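Long-range contacts in porin (Rhodobacter blasticus, PDB 3PRN), which forms trimeric outer-membrane channels that let small hydrophilic solutes of up to about 0.6 kDa diffuse passively: residues I2-Y7 / L31-V36; K50-W55 / Y117-D122; D109-F114 / S218-Q223; D192-G197 / L210-N215. The protein carries 1 engineered substitution. All coordinates share one frame; numbering follows the deposited sequence.

Interaction 1. Residues I2-Y7 / L31-V36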
loop_
_atom_site.group_PDB
_atom_site.type_symbol
_atom_site.label_atom_id
_atom_site.label_comp_id
_atom_site.label_asym_id
_atom_site.label_seq_id
_atom_site.Cartn_x
_atom_site.Cartn_y
_atom_site.Cartn_z
ATOM N N ILE A 2 12.637 -3.092 9.521
ATOM C CA ILE A 2 11.374 -2.486 9.158
ATOM C C ILE A 2 10.365 -2.677 10.261
ATOM O O ILE A 2 10.276 -3.842 10.733
ATOM C CB ILE A 2 10.844 -3.044 7.823
ATOM C CG1 ILE A 2 11.656 -2.407 6.691
ATOM C CG2 ILE A 2 9.386 -2.584 7.602
ATOM C CD1 ILE A 2 11.301 -2.881 5.307
ATOM N N SER A 3 9.743 -1.671 10.838
ATOM C CA SER A 3 8.676 -1.974 11.807
ATOM C C SER A 3 7.354 -1.311 11.379
ATOM O O SER A 3 7.324 -0.337 10.614
ATOM C CB SER A 3 8.990 -1.632 13.239
ATOM O OG SER A 3 9.764 -0.492 13.309
ATOM N N LEU A 4 6.278 -1.960 11.840
ATOM C CA LEU A 4 4.955 -1.494 11.524
ATOM C C LEU A 4 4.288 -1.138 12.845
ATOM O O LEU A 4 4.393 -1.926 13.797
ATOM C CB LEU A 4 4.083 -2.446 10.758
ATOM C CG LEU A 4 4.461 -3.193 9.492
ATOM C CD1 LEU A 4 3.139 -3.377 8.660
ATOM C CD2 LEU A 4 5.381 -2.483 8.580
ATOM N N ASN A 5 3.562 -0.039 12.894
ATOM C CA ASN A 5 2.767 0.281 14.066
ATOM C C ASN A 5 1.529 1.057 13.595
ATOM O O ASN A 5 1.566 1.547 12.461
ATOM C CB ASN A 5 3.556 1.040 15.148
ATOM C CG ASN A 5 3.976 2.434 14.677
ATOM O OD1 ASN A 5 3.162 3.356 14.681
ATOM N ND2 ASN A 5 5.210 2.647 14.257
ATOM N N GLY A 6 0.580 1.293 14.467
ATOM C CA GLY A 6 -0.566 2.088 14.055
ATOM C C GLY A 6 -1.657 2.039 15.082
ATOM O O GLY A 6 -1.448 1.586 16.210
ATOM N N TYR A 7 -2.863 2.409 14.640
ATOM C CA TYR A 7 -4.027 2.419 15.513
ATOM C C TYR A 7 -5.300 2.333 14.677
ATOM O O TYR A 7 -5.311 2.607 13.475
ATOM C CB TYR A 7 -4.079 3.662 16.389
ATOM C CG TYR A 7 -4.364 5.011 15.786
ATOM C CD1 TYR A 7 -5.633 5.351 15.342
ATOM C CD2 TYR A 7 -3.331 5.941 15.674
ATOM C CE1 TYR A 7 -5.873 6.614 14.786
ATOM C CE2 TYR A 7 -3.538 7.208 15.136
ATOM C CZ TYR A 7 -4.813 7.528 14.699
ATOM O OH TYR A 7 -5.053 8.782 14.172
ATOM N N LEU A 31 -8.237 3.994 10.118
ATOM C CA LEU A 31 -7.194 2.991 10.303
ATOM C C LEU A 31 -5.859 3.663 9.925
ATOM O O LEU A 31 -5.792 4.229 8.796
ATOM C CB LEU A 31 -7.442 1.752 9.471
ATOM C CG LEU A 31 -6.235 0.791 9.370
ATOM C CD1 LEU A 31 -5.925 0.257 10.757
ATOM C CD2 LEU A 31 -6.576 -0.359 8.442
ATOM N N ARG A 32 -4.871 3.684 10.809
ATOM C CA ARG A 32 -3.586 4.266 10.461
ATOM C C ARG A 32 -2.485 3.191 10.615
ATOM O O ARG A 32 -2.348 2.556 11.689
ATOM C CB ARG A 32 -3.229 5.487 11.358
ATOM C CG ARG A 32 -1.801 5.993 11.046
ATOM C CD ARG A 32 -1.446 7.134 12.050
ATOM N NE ARG A 32 -2.141 8.352 11.638
ATOM C CZ ARG A 32 -2.086 9.534 12.254
ATOM N NH1 ARG A 32 -1.325 9.710 13.353
ATOM N NH2 ARG A 32 -2.785 10.562 11.759
ATOM N N ILE A 33 -1.682 2.996 9.554
ATOM C CA ILE A 33 -0.533 2.127 9.619
ATOM C C ILE A 33 0.720 2.928 9.280
ATOM O O ILE A 33 0.753 3.540 8.206
ATOM C CB ILE A 33 -0.641 0.950 8.616
ATOM C CG1 ILE A 33 -1.767 -0.015 8.990
ATOM C CG2 ILE A 33 0.634 0.107 8.548
ATOM C CD1 ILE A 33 -2.322 -0.775 7.792
ATOM N N ASN A 34 1.749 2.873 10.123
ATOM C CA ASN A 34 3.014 3.546 9.821
ATOM C C ASN A 34 4.055 2.444 9.481
ATOM O O ASN A 34 4.163 1.431 10.219
ATOM C CB ASN A 34 3.522 4.327 11.029
ATOM C CG ASN A 34 2.582 5.448 11.466
ATOM O OD1 ASN A 34 2.229 6.319 10.665
ATOM N ND2 ASN A 34 2.218 5.418 12.741
ATOM N N ILE A 35 4.806 2.671 8.435
ATOM C CA ILE A 35 5.854 1.707 8.049
ATOM C C ILE A 35 7.155 2.492 8.229
ATOM O O ILE A 35 7.319 3.542 7.585
ATOM C CB ILE A 35 5.665 1.315 6.584
ATOM C CG1 ILE A 35 4.233 0.774 6.423
ATOM C CG2 ILE A 35 6.745 0.341 6.163
ATOM C CD1 ILE A 35 4.010 0.343 4.994
ATOM N N VAL A 36 8.014 2.006 9.109
ATOM C CA VAL A 36 9.266 2.718 9.389
ATOM C C VAL A 36 10.469 1.836 9.125
ATOM O O VAL A 36 10.567 0.709 9.637
ATOM C CB VAL A 36 9.231 3.088 10.903
ATOM C CG1 VAL A 36 10.501 3.852 11.295
ATOM C CG2 VAL A 36 7.998 3.936 11.170
HETATM O O HOH W 1 12.300 0.229 12.041
#

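Interaction 2. Residues K50-W55 / Y117-D122. With C8E ((hydroxyethyloxy)tri(ethyloxy)octane), chain C.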
loop_
_atom_site.group_PDB
_atom_site.type_symbol
_atom_site.label_atom_id
_atom_site.label_comp_id
_atom_site.label_asym_id
_atom_site.label_seq_id
_atom_site.Cartn_x
_atom_site.Cartn_y
_atom_site.Cartn_z
ATOM N N LYS A 50 10.041 6.840 6.615
ATOM C CA LYS A 50 8.721 6.413 7.014
ATOM C C LYS A 50 7.680 6.706 5.924
ATOM O O LYS A 50 7.752 7.691 5.167
ATOM C CB LYS A 50 8.357 7.036 8.323
ATOM C CG LYS A 50 7.221 8.051 8.325
ATOM C CD LYS A 50 6.608 8.206 9.733
ATOM C CE LYS A 50 6.382 9.662 10.152
ATOM N NZ LYS A 50 5.955 9.805 11.555
ATOM N N LEU A 51 6.721 5.798 5.900
ATOM C CA LEU A 51 5.596 5.889 4.982
ATOM C C LEU A 51 4.322 5.687 5.849
ATOM O O LEU A 51 4.351 4.849 6.787
ATOM C CB LEU A 51 5.678 4.827 3.906
ATOM C CG LEU A 51 4.694 4.909 2.761
ATOM C CD1 LEU A 51 4.980 6.113 1.872
ATOM C CD2 LEU A 51 4.735 3.648 1.916
ATOM N N ARG A 52 3.225 6.352 5.529
ATOM C CA ARG A 52 1.954 6.134 6.224
ATOM C C ARG A 52 0.853 5.679 5.245
ATOM O O ARG A 52 0.751 6.172 4.091
ATOM C CB ARG A 52 1.480 7.442 6.893
ATOM C CG ARG A 52 0.149 7.388 7.620
ATOM C CD ARG A 52 -0.034 8.603 8.548
ATOM N NE ARG A 52 0.974 8.513 9.678
ATOM C CZ ARG A 52 1.104 9.494 10.569
ATOM N NH1 ARG A 52 0.329 10.617 10.493
ATOM N NH2 ARG A 52 1.951 9.397 11.578
ATOM N N MET A 53 0.001 4.760 5.666
ATOM C CA MET A 53 -1.174 4.305 4.934
ATOM C C MET A 53 -2.342 4.561 5.912
ATOM O O MET A 53 -2.399 4.020 7.001
ATOM C CB MET A 53 -1.157 2.814 4.560
ATOM C CG MET A 53 -0.034 2.589 3.494
ATOM S SD MET A 53 0.022 0.771 3.123
ATOM C CE MET A 53 -1.342 0.744 1.962
ATOM N N GLN A 54 -3.163 5.582 5.590
ATOM C CA GLN A 54 -4.271 5.923 6.451
ATOM C C GLN A 54 -5.580 5.946 5.669
ATOM O O GLN A 54 -5.597 6.536 4.589
ATOM C CB GLN A 54 -4.069 7.298 7.071
ATOM C CG GLN A 54 -5.162 7.697 8.087
ATOM C CD GLN A 54 -4.776 9.034 8.716
ATOM O OE1 GLN A 54 -3.694 9.070 9.358
ATOM N NE2 GLN A 54 -5.577 10.072 8.549
ATOM N N TRP A 55 -6.600 5.330 6.249
ATOM C CA TRP A 55 -7.925 5.328 5.665
ATOM C C TRP A 55 -8.874 6.011 6.677
ATOM O O TRP A 55 -8.797 5.756 7.899
ATOM C CB TRP A 55 -8.399 3.855 5.420
ATOM C CG TRP A 55 -9.836 3.831 4.926
ATOM C CD1 TRP A 55 -10.269 3.955 3.631
ATOM C CD2 TRP A 55 -11.012 3.670 5.740
ATOM N NE1 TRP A 55 -11.629 3.869 3.591
ATOM C CE2 TRP A 55 -12.127 3.716 4.863
ATOM C CE3 TRP A 55 -11.240 3.555 7.110
ATOM C CZ2 TRP A 55 -13.445 3.640 5.324
ATOM C CZ3 TRP A 55 -12.543 3.455 7.581
ATOM C CH2 TRP A 55 -13.653 3.503 6.661
ATOM N N TYR A 117 2.832 17.701 8.627
ATOM C CA TYR A 117 3.006 16.404 7.960
ATOM C C TYR A 117 1.751 15.979 7.181
ATOM O O TYR A 117 0.657 15.986 7.741
ATOM C CB TYR A 117 3.260 15.355 9.060
ATOM C CG TYR A 117 3.550 13.959 8.552
ATOM C CD1 TYR A 117 4.734 13.646 7.928
ATOM C CD2 TYR A 117 2.586 12.965 8.703
ATOM C CE1 TYR A 117 4.992 12.338 7.469
ATOM C CE2 TYR A 117 2.835 11.650 8.263
ATOM C CZ TYR A 117 4.028 11.351 7.662
ATOM O OH TYR A 117 4.265 10.061 7.209
ATOM N N ASN A 118 1.912 15.535 5.938
ATOM C CA ASN A 118 0.710 15.173 5.139
ATOM C C ASN A 118 0.459 13.681 5.286
ATOM O O ASN A 118 1.304 12.870 4.815
ATOM C CB ASN A 118 0.944 15.526 3.658
ATOM C CG ASN A 118 1.179 17.041 3.524
ATOM O OD1 ASN A 118 0.355 17.817 3.990
ATOM N ND2 ASN A 118 2.262 17.424 2.877
ATOM N N SER A 119 -0.636 13.311 5.916
ATOM C CA SER A 119 -0.886 11.902 6.165
ATOM C C SER A 119 -1.296 11.103 4.945
ATOM O O SER A 119 -1.159 9.862 5.030
ATOM C CB SER A 119 -1.951 11.696 7.253
ATOM O OG SER A 119 -1.429 12.003 8.523
ATOM N N LYS A 120 -1.772 11.731 3.891
ATOM C CA LYS A 120 -2.291 11.054 2.740
ATOM C C LYS A 120 -1.841 11.676 1.424
ATOM O O LYS A 120 -1.258 12.769 1.488
ATOM C CB LYS A 120 -3.839 11.242 2.734
ATOM C CG LYS A 120 -4.443 10.460 3.915
ATOM C CD LYS A 120 -5.965 10.525 3.784
ATOM C CE LYS A 120 -6.603 9.754 4.916
ATOM N NZ LYS A 120 -8.074 9.904 4.946
ATOM N N TYR A 121 -2.161 11.042 0.320
ATOM C CA TYR A 121 -1.856 11.557 -1.006
ATOM C C TYR A 121 -2.771 12.793 -1.220
ATOM O O TYR A 121 -3.712 13.020 -0.438
ATOM C CB TYR A 121 -2.141 10.470 -2.043
ATOM C CG TYR A 121 -3.647 10.243 -2.274
ATOM C CD1 TYR A 121 -4.389 10.991 -3.187
ATOM C CD2 TYR A 121 -4.298 9.263 -1.556
ATOM C CE1 TYR A 121 -5.736 10.752 -3.416
ATOM C CE2 TYR A 121 -5.648 9.009 -1.740
ATOM C CZ TYR A 121 -6.359 9.746 -2.674
ATOM O OH TYR A 121 -7.722 9.485 -2.814
ATOM N N ASP A 122 -2.501 13.596 -2.213
ATOM C CA ASP A 122 -3.391 14.751 -2.520
ATOM C C ASP A 122 -3.787 14.682 -3.994
ATOM O O ASP A 122 -2.908 14.876 -4.828
ATOM C CB ASP A 122 -2.667 16.066 -2.270
ATOM C CG ASP A 122 -3.560 17.268 -2.620
ATOM O OD1 ASP A 122 -4.561 17.181 -3.340
ATOM O OD2 ASP A 122 -3.233 18.359 -2.126
HETATM C C1 C8E C . -0.480 6.898 -6.163
HETATM C C2 C8E C . -1.305 6.707 -4.978
HETATM C C3 C8E C . -2.728 6.603 -5.310
HETATM C C4 C8E C . -3.276 7.944 -5.106
HETATM C C5 C8E C . -3.855 8.300 -6.433
HETATM C C6 C8E C . -5.269 8.450 -6.328
HETATM C C7 C8E C . -5.506 9.329 -7.437
HETATM C C8 C8E C . -6.953 9.501 -7.654
HETATM O O9 C8E C . -7.420 10.729 -8.240
HETATM C C10 C8E C . -7.322 10.804 -9.651
HETATM C C11 C8E C . -7.898 12.137 -10.064
HETATM O O12 C8E C . -9.268 12.331 -9.592
HETATM C C13 C8E C . -9.506 13.056 -8.331
HETATM C C14 C8E C . -10.023 12.351 -7.039
HETATM O O15 C8E C . -10.917 12.845 -5.982
HETATM C C16 C8E C . -10.219 13.148 -4.756
HETATM C C17 C8E C . -9.607 12.003 -3.937
HETATM O O18 C8E C . -9.027 12.036 -2.651
HETATM C C19 C8E C . -9.711 12.602 -1.506
HETATM C C20 C8E C . -9.873 11.623 -0.213
HETATM O O21 C8E C . -11.271 11.426 0.052
HETATM O O HOH W 2 6.066 9.870 5.302
HETATM O O HOH W 3 -1.977 7.427 3.759
HETATM O O HOH W 4 -4.420 12.713 9.684
#

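Interaction 3. Residues D109-F114 / S218-Q223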
loop_
_atom_site.group_PDB
_atom_site.type_symbol
_atom_site.label_atom_id
_atom_site.label_comp_id
_atom_site.label_asym_id
_atom_site.label_seq_id
_atom_site.Cartn_x
_atom_site.Cartn_y
_atom_site.Cartn_z
ATOM N N ASP A 109 -8.095 24.738 19.341
ATOM C CA ASP A 109 -6.835 24.613 18.600
ATOM C C ASP A 109 -6.706 25.888 17.736
ATOM O O ASP A 109 -7.731 26.542 17.438
ATOM C CB ASP A 109 -6.968 23.421 17.645
ATOM C CG ASP A 109 -6.686 22.075 18.300
ATOM O OD1 ASP A 109 -6.242 21.977 19.477
ATOM O OD2 ASP A 109 -6.895 21.051 17.586
ATOM N N ALA A 110 -5.535 26.270 17.326
ATOM C CA ALA A 110 -5.281 27.448 16.517
ATOM C C ALA A 110 -6.160 27.480 15.267
ATOM O O ALA A 110 -6.283 26.476 14.543
ATOM C CB ALA A 110 -3.825 27.443 16.093
ATOM N N GLN A 111 -6.729 28.650 14.963
ATOM C CA GLN A 111 -7.558 28.768 13.762
ATOM C C GLN A 111 -6.764 29.466 12.649
ATOM O O GLN A 111 -7.162 30.511 12.133
ATOM C CB GLN A 111 -8.800 29.623 14.070
ATOM C CG GLN A 111 -9.612 29.085 15.233
ATOM C CD GLN A 111 -10.322 27.798 14.862
ATOM O OE1 GLN A 111 -11.114 27.796 13.923
ATOM N NE2 GLN A 111 -10.077 26.696 15.537
ATOM N N SER A 112 -5.629 28.894 12.293
ATOM C CA SER A 112 -4.790 29.451 11.211
ATOM C C SER A 112 -4.455 28.330 10.234
ATOM O O SER A 112 -4.811 27.156 10.477
ATOM C CB SER A 112 -3.518 30.072 11.788
ATOM O OG SER A 112 -2.910 29.179 12.703
ATOM N N SER A 113 -3.889 28.653 9.112
ATOM C CA SER A 113 -3.472 27.728 8.072
ATOM C C SER A 113 -1.953 27.634 8.112
ATOM O O SER A 113 -1.251 28.652 8.113
ATOM C CB SER A 113 -3.731 28.323 6.669
ATOM O OG SER A 113 -5.112 28.233 6.357
ATOM N N PHE A 114 -1.442 26.441 8.138
ATOM C CA PHE A 114 0.009 26.249 8.145
ATOM C C PHE A 114 0.309 24.832 7.635
ATOM O O PHE A 114 -0.593 23.985 7.678
ATOM C CB PHE A 114 0.554 26.474 9.551
ATOM C CG PHE A 114 -0.181 25.661 10.603
ATOM C CD1 PHE A 114 0.268 24.380 10.916
ATOM C CD2 PHE A 114 -1.298 26.198 11.251
ATOM C CE1 PHE A 114 -0.402 23.623 11.877
ATOM C CE2 PHE A 114 -1.973 25.439 12.213
ATOM C CZ PHE A 114 -1.525 24.150 12.525
ATOM N N SER A 218 -5.919 34.728 9.025
ATOM C CA SER A 218 -7.213 34.112 9.239
ATOM C C SER A 218 -8.293 35.118 9.664
ATOM O O SER A 218 -7.997 36.056 10.440
ATOM C CB SER A 218 -7.047 33.081 10.367
ATOM O OG SER A 218 -8.295 32.701 10.906
ATOM N N THR A 219 -9.565 34.903 9.346
ATOM C CA THR A 219 -10.584 35.828 9.832
ATOM C C THR A 219 -10.820 35.698 11.320
ATOM O O THR A 219 -11.520 36.582 11.875
ATOM C CB THR A 219 -11.976 35.684 9.168
ATOM O OG1 THR A 219 -12.492 34.379 9.509
ATOM C CG2 THR A 219 -11.849 35.832 7.648
ATOM N N ALA A 220 -10.239 34.710 11.989
ATOM C CA ALA A 220 -10.518 34.556 13.414
ATOM C C ALA A 220 -9.830 35.639 14.237
ATOM O O ALA A 220 -10.310 35.998 15.303
ATOM C CB ALA A 220 -10.014 33.150 13.853
ATOM N N GLY A 221 -8.711 36.172 13.745
ATOM C CA GLY A 221 -7.933 37.161 14.488
ATOM C C GLY A 221 -7.223 36.453 15.637
ATOM O O GLY A 221 -7.063 35.197 15.639
ATOM N N ASP A 222 -6.786 37.157 16.663
ATOM C CA ASP A 222 -6.129 36.588 17.808
ATOM C C ASP A 222 -7.067 35.692 18.604
ATOM O O ASP A 222 -8.301 35.792 18.528
ATOM C CB ASP A 222 -5.502 37.658 18.694
ATOM C CG ASP A 222 -4.412 38.431 17.944
ATOM O OD1 ASP A 222 -4.141 38.243 16.728
ATOM O OD2 ASP A 222 -3.777 39.286 18.616
ATOM N N GLN A 223 -6.447 34.793 19.367
ATOM C CA GLN A 223 -7.253 33.778 20.041
ATOM C C GLN A 223 -6.642 33.382 21.350
ATOM O O GLN A 223 -5.435 33.256 21.537
ATOM C CB GLN A 223 -7.258 32.561 19.040
ATOM C CG GLN A 223 -7.826 31.275 19.635
ATOM C CD GLN A 223 -7.898 30.138 18.627
ATOM O OE1 GLN A 223 -7.284 30.148 17.564
ATOM N NE2 GLN A 223 -8.677 29.093 18.963
#

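Interaction 4. Residues D192-G197 / L210-N215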
loop_
_atom_site.group_PDB
_atom_site.type_symbol
_atom_site.label_atom_id
_atom_site.label_comp_id
_atom_site.label_asym_id
_atom_site.label_seq_id
_atom_site.Cartn_x
_atom_site.Cartn_y
_atom_site.Cartn_z
ATOM N N ASP A 192 1.637 35.499 8.822
ATOM C CA ASP A 192 2.611 35.232 9.855
ATOM C C ASP A 192 1.891 34.879 11.152
ATOM O O ASP A 192 1.004 35.617 11.619
ATOM C CB ASP A 192 3.615 36.365 10.046
ATOM C CG ASP A 192 4.252 36.809 8.749
ATOM O OD1 ASP A 192 4.544 36.004 7.845
ATOM O OD2 ASP A 192 4.428 38.060 8.565
ATOM N N ILE A 193 2.187 33.695 11.702
ATOM C CA ILE A 193 1.400 33.234 12.839
ATOM C C ILE A 193 2.271 33.002 14.047
ATOM O O ILE A 193 3.488 32.848 13.921
ATOM C CB ILE A 193 0.580 31.978 12.439
ATOM C CG1 ILE A 193 1.518 30.801 12.050
ATOM C CG2 ILE A 193 -0.368 32.355 11.313
ATOM C CD1 ILE A 193 0.714 29.527 11.740
ATOM N N ALA A 194 1.690 33.003 15.242
ATOM C CA ALA A 194 2.539 32.842 16.425
ATOM C C ALA A 194 1.725 32.201 17.545
ATOM O O ALA A 194 0.519 32.339 17.568
ATOM C CB ALA A 194 3.110 34.155 16.944
ATOM N N PHE A 195 2.409 31.567 18.443
ATOM C CA PHE A 195 1.820 30.884 19.557
ATOM C C PHE A 195 2.677 31.072 20.800
ATOM O O PHE A 195 3.912 31.001 20.764
ATOM C CB PHE A 195 1.761 29.368 19.237
ATOM C CG PHE A 195 1.706 28.458 20.426
ATOM C CD1 PHE A 195 0.620 28.508 21.305
ATOM C CD2 PHE A 195 2.658 27.453 20.607
ATOM C CE1 PHE A 195 0.506 27.616 22.358
ATOM C CE2 PHE A 195 2.575 26.583 21.685
ATOM C CZ PHE A 195 1.486 26.620 22.537
ATOM N N VAL A 196 2.005 31.235 21.936
ATOM C CA VAL A 196 2.738 31.236 23.198
ATOM C C VAL A 196 1.811 30.502 24.173
ATOM O O VAL A 196 0.607 30.784 24.136
ATOM C CB VAL A 196 2.966 32.659 23.757
ATOM C CG1 VAL A 196 3.634 32.513 25.107
ATOM C CG2 VAL A 196 3.873 33.466 22.821
ATOM N N GLY A 197 2.341 29.548 24.900
ATOM C CA GLY A 197 1.480 28.845 25.830
ATOM C C GLY A 197 2.206 28.507 27.113
ATOM O O GLY A 197 3.434 28.419 27.186
ATOM N N LEU A 210 -3.058 27.712 29.305
ATOM C CA LEU A 210 -3.474 28.853 28.548
ATOM C C LEU A 210 -2.605 28.963 27.312
ATOM O O LEU A 210 -1.403 29.156 27.432
ATOM C CB LEU A 210 -3.273 30.099 29.443
ATOM C CG LEU A 210 -3.736 31.427 28.892
ATOM C CD1 LEU A 210 -5.259 31.483 28.878
ATOM C CD2 LEU A 210 -3.221 32.535 29.840
ATOM N N ASN A 211 -3.227 28.945 26.149
ATOM C CA ASN A 211 -2.547 29.134 24.890
ATOM C C ASN A 211 -3.093 30.404 24.224
ATOM O O ASN A 211 -4.325 30.616 24.245
ATOM C CB ASN A 211 -2.860 27.954 23.939
ATOM C CG ASN A 211 -2.238 26.658 24.426
ATOM O OD1 ASN A 211 -1.222 26.653 25.143
ATOM N ND2 ASN A 211 -2.830 25.513 24.058
ATOM N N TRP A 212 -2.221 31.183 23.657
ATOM C CA TRP A 212 -2.552 32.397 22.950
ATOM C C TRP A 212 -2.058 32.283 21.519
ATOM O O TRP A 212 -0.909 31.827 21.327
ATOM C CB TRP A 212 -1.821 33.591 23.674
ATOM C CG TRP A 212 -1.974 34.850 22.858
ATOM C CD1 TRP A 212 -3.072 35.688 22.812
ATOM C CD2 TRP A 212 -1.043 35.365 21.885
ATOM N NE1 TRP A 212 -2.861 36.690 21.878
ATOM C CE2 TRP A 212 -1.622 36.500 21.296
ATOM C CE3 TRP A 212 0.219 34.948 21.453
ATOM C CZ2 TRP A 212 -0.959 37.257 20.331
ATOM C CZ3 TRP A 212 0.864 35.682 20.470
ATOM C CH2 TRP A 212 0.278 36.832 19.931
ATOM N N TYR A 213 -2.832 32.694 20.518
ATOM C CA TYR A 213 -2.330 32.680 19.157
ATOM C C TYR A 213 -2.553 34.020 18.437
ATOM O O TYR A 213 -3.615 34.665 18.612
ATOM C CB TYR A 213 -3.171 31.678 18.286
ATOM C CG TYR A 213 -3.027 30.263 18.836
ATOM C CD1 TYR A 213 -1.920 29.481 18.457
ATOM C CD2 TYR A 213 -3.941 29.758 19.689
ATOM C CE1 TYR A 213 -1.777 28.201 18.996
ATOM C CE2 TYR A 213 -3.813 28.483 20.216
ATOM C CZ TYR A 213 -2.707 27.711 19.875
ATOM O OH TYR A 213 -2.627 26.464 20.410
ATOM N N ASP A 214 -1.686 34.264 17.500
ATOM C CA ASP A 214 -1.856 35.249 16.457
ATOM C C ASP A 214 -2.074 34.383 15.189
ATOM O O ASP A 214 -1.149 33.649 14.828
ATOM C CB ASP A 214 -0.626 36.096 16.279
ATOM C CG ASP A 214 -0.774 37.085 15.134
ATOM O OD1 ASP A 214 -1.441 36.845 14.100
ATOM O OD2 ASP A 214 -0.168 38.182 15.296
ATOM N N ASN A 215 -3.256 34.418 14.627
ATOM C CA ASN A 215 -3.715 33.614 13.547
ATOM C C ASN A 215 -3.441 34.196 12.186
ATOM O O ASN A 215 -3.977 33.741 11.195
ATOM C CB ASN A 215 -5.176 33.163 13.693
ATOM C CG ASN A 215 -5.326 32.198 14.849
ATOM O OD1 ASN A 215 -4.650 31.142 14.914
ATOM N ND2 ASN A 215 -6.261 32.418 15.773
#

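Interaction 1. Residues I2-Y7 / L31-V36
The Tyr7 ring lies against Arg32, whose CB sits over the centre of one ring face in a CH-pi contact. The two pair in the first antiparallel hairpin of the porin barrel, strands 2-15 and 25-39. Tyr7 CG lies between its backbone N and carbonyl carbon (chi1 70°), which brings the ring to Arg32. Tyr7 OH sits over the guanidinium centre, 3.6 Å from Arg32 CZ. The two planes are 53° apart. Tyr7 OH also bonds to Arg30, and Arg32 NE to Gln54. Backbone bonds join Ser3 to Val36, Asn5 to Asn34 and Tyr7 to Arg32. Asn34 ND2 donates to Asn5 OD1 at 3.0 Å, almost straight, while Asn34 OD1 is held by Arg52. An alanine at Asn5 would probably leave Asn34 ND2 without this acceptor. The face bearing Leu4, Ile33 and Ile35 packs against the other two subunits. There Leu4 CD2 lies 4.0 Å from Ile35 CG2. Near the start of strand 2-15, one water bridges Ser3 OG and Val36 O, donating to the latter.

Interaction 2. Residues K50-W55 / Y117-D122
Lys50, Arg52 and Gln54 of strand 46-56 meet Tyr117, Ser119 and Lys120 of the long loop between the fifth and sixth strands. This loop matches the constriction loop L3 of porins, which folds inside the barrel. Two charged side chains meet the Tyr117 ring, one of them in a cation-pi contact. Lys50 NZ makes it, over one ring face and 5.0 Å from the centroid. Arg52 CG is anti to the backbone N (chi1 178°), which carries the chain to the loop. At the ring edge, Tyr117 CE2 lies over one face of the guanidinium, 3.5 Å from Arg52 NH1, with the planes 71° apart. One direct hydrogen bond joins the segments. Arg52 NH1 donates to Ser119 OG at 3.0 Å, near the guanidinium plane. Arg52 NE bonds to Asn34. One water accepts from Tyr117 OH at 2.6 Å and donates to Lys50 O; Tyr117 OH also bonds to Asn67. Another accepts from Gln54 N and lies 2.9 Å from Ser119 O, to which it may donate. Van der Waals contact completes the interface: extended Lys120 crosses Gln54 at about a right angle, with Lys120 CE 3.4 Å from Gln54 O. Across this contact Lys50 and Arg52 meet a ring and a hydroxyl, not carboxylates. Nearby Arg32 would probably add to the positive charge around Arg52, while Lys120 is balanced by salt bridges to Asp56 and Asp59.

Interaction 3. Residues D109-F114 / S218-Q223
The long loop between the fifth and sixth barrel strands, which matches loop L3 of porins, is tied here through Gln111 to the turn that leads into strand 223-232. Gln223 reaches out with CG anti to its backbone N (chi1 169°) and an extended chain. Its amide bonds the loop backbone twice. Gln223 OE1 accepts from Gln111 N at 3.1 Å, and Gln223 NE2 donates to Asp109 O at 3.1 Å. Gln111 NE2 donates to that same oxygen at 3.0 Å, from the opposite face of the carbonyl plane. Two side-chain amides thus grip Asp109 O. The side chains of Gln111 and Gln223 cross at about a right angle. Ala220 CB packs 3.7 Å from Gln111 CB. Ser218 OG donates to Gln111 O at 2.8 Å and accepts from Ala220 N at 3.0 Å, which fixes the hydroxyl. Asn215 bonds to Gln223 OE1 and Ser242 to Gln223 NE2. Ser218 to Gly221 form a type I beta turn, with the ST turn of Ser218 at its start.

Interaction 4. Residues D192-G197 / L210-N215
Tyr213 runs alongside Phe195, the two side chains in the same direction. Tyr213 CB lies 3.8 Å from Ala194 O. With CG anti to the carbonyl carbon (chi1 -62°), the ring is carried alongside Phe195. Tyr213 CD1 comes 3.8 Å from Phe195 CB, and Tyr213 CE1 is closest, 3.3 Å from Phe195 CD1. Tyr213 CZ lies 3.7 Å from Phe195 CD1. At the tip, Tyr213 OH lies 3.9 Å from Phe195 CE1 and bonds to Thr95. The rings are nearly parallel, 18° apart, but displaced, with little face-to-face overlap. The pair belongs to the antiparallel hairpin of strands 193-200 and 206-214, in the barrel wall. Both side chains touch Phe89 of helix 88-91. An alanine at Tyr213 would probably open a gap beside Phe195 and leave Thr95 OG1 without its hydroxyl partner. Phe195 CE1 also meets Asn211 OD1, while Asn211 ND2 bonds to Leu94 O. Backbone bonds pair Ala194 with Asp214 and Val196 with Trp212. On the other sheet face, Val196 CG2 lies 4.2 Å from Trp212 CE3.

In the fold
The contacts lie in one closed barrel of 16 antiparallel strands. Interactions 1 and 4 are hairpin pairings in its wall, with centres about 32 Å apart on opposite sides of the chain's centre. Interaction 2 ties the long loop between the fifth and sixth strands to a wall strand, and interaction 3 ties it to the turn leading into strand 223-232. Interaction 1 comes first along the chain. Interactions 2 and 3 alternate their segments, and interaction 4 is nested inside interaction 3. Interactions 1 and 2 touch through neighbouring strands 25-39 and 46-56. Interactions 3 and 4 also touch, with centres about 9 Å apart. The loop is thus held at two separate places, consistent with a fixed pore constriction.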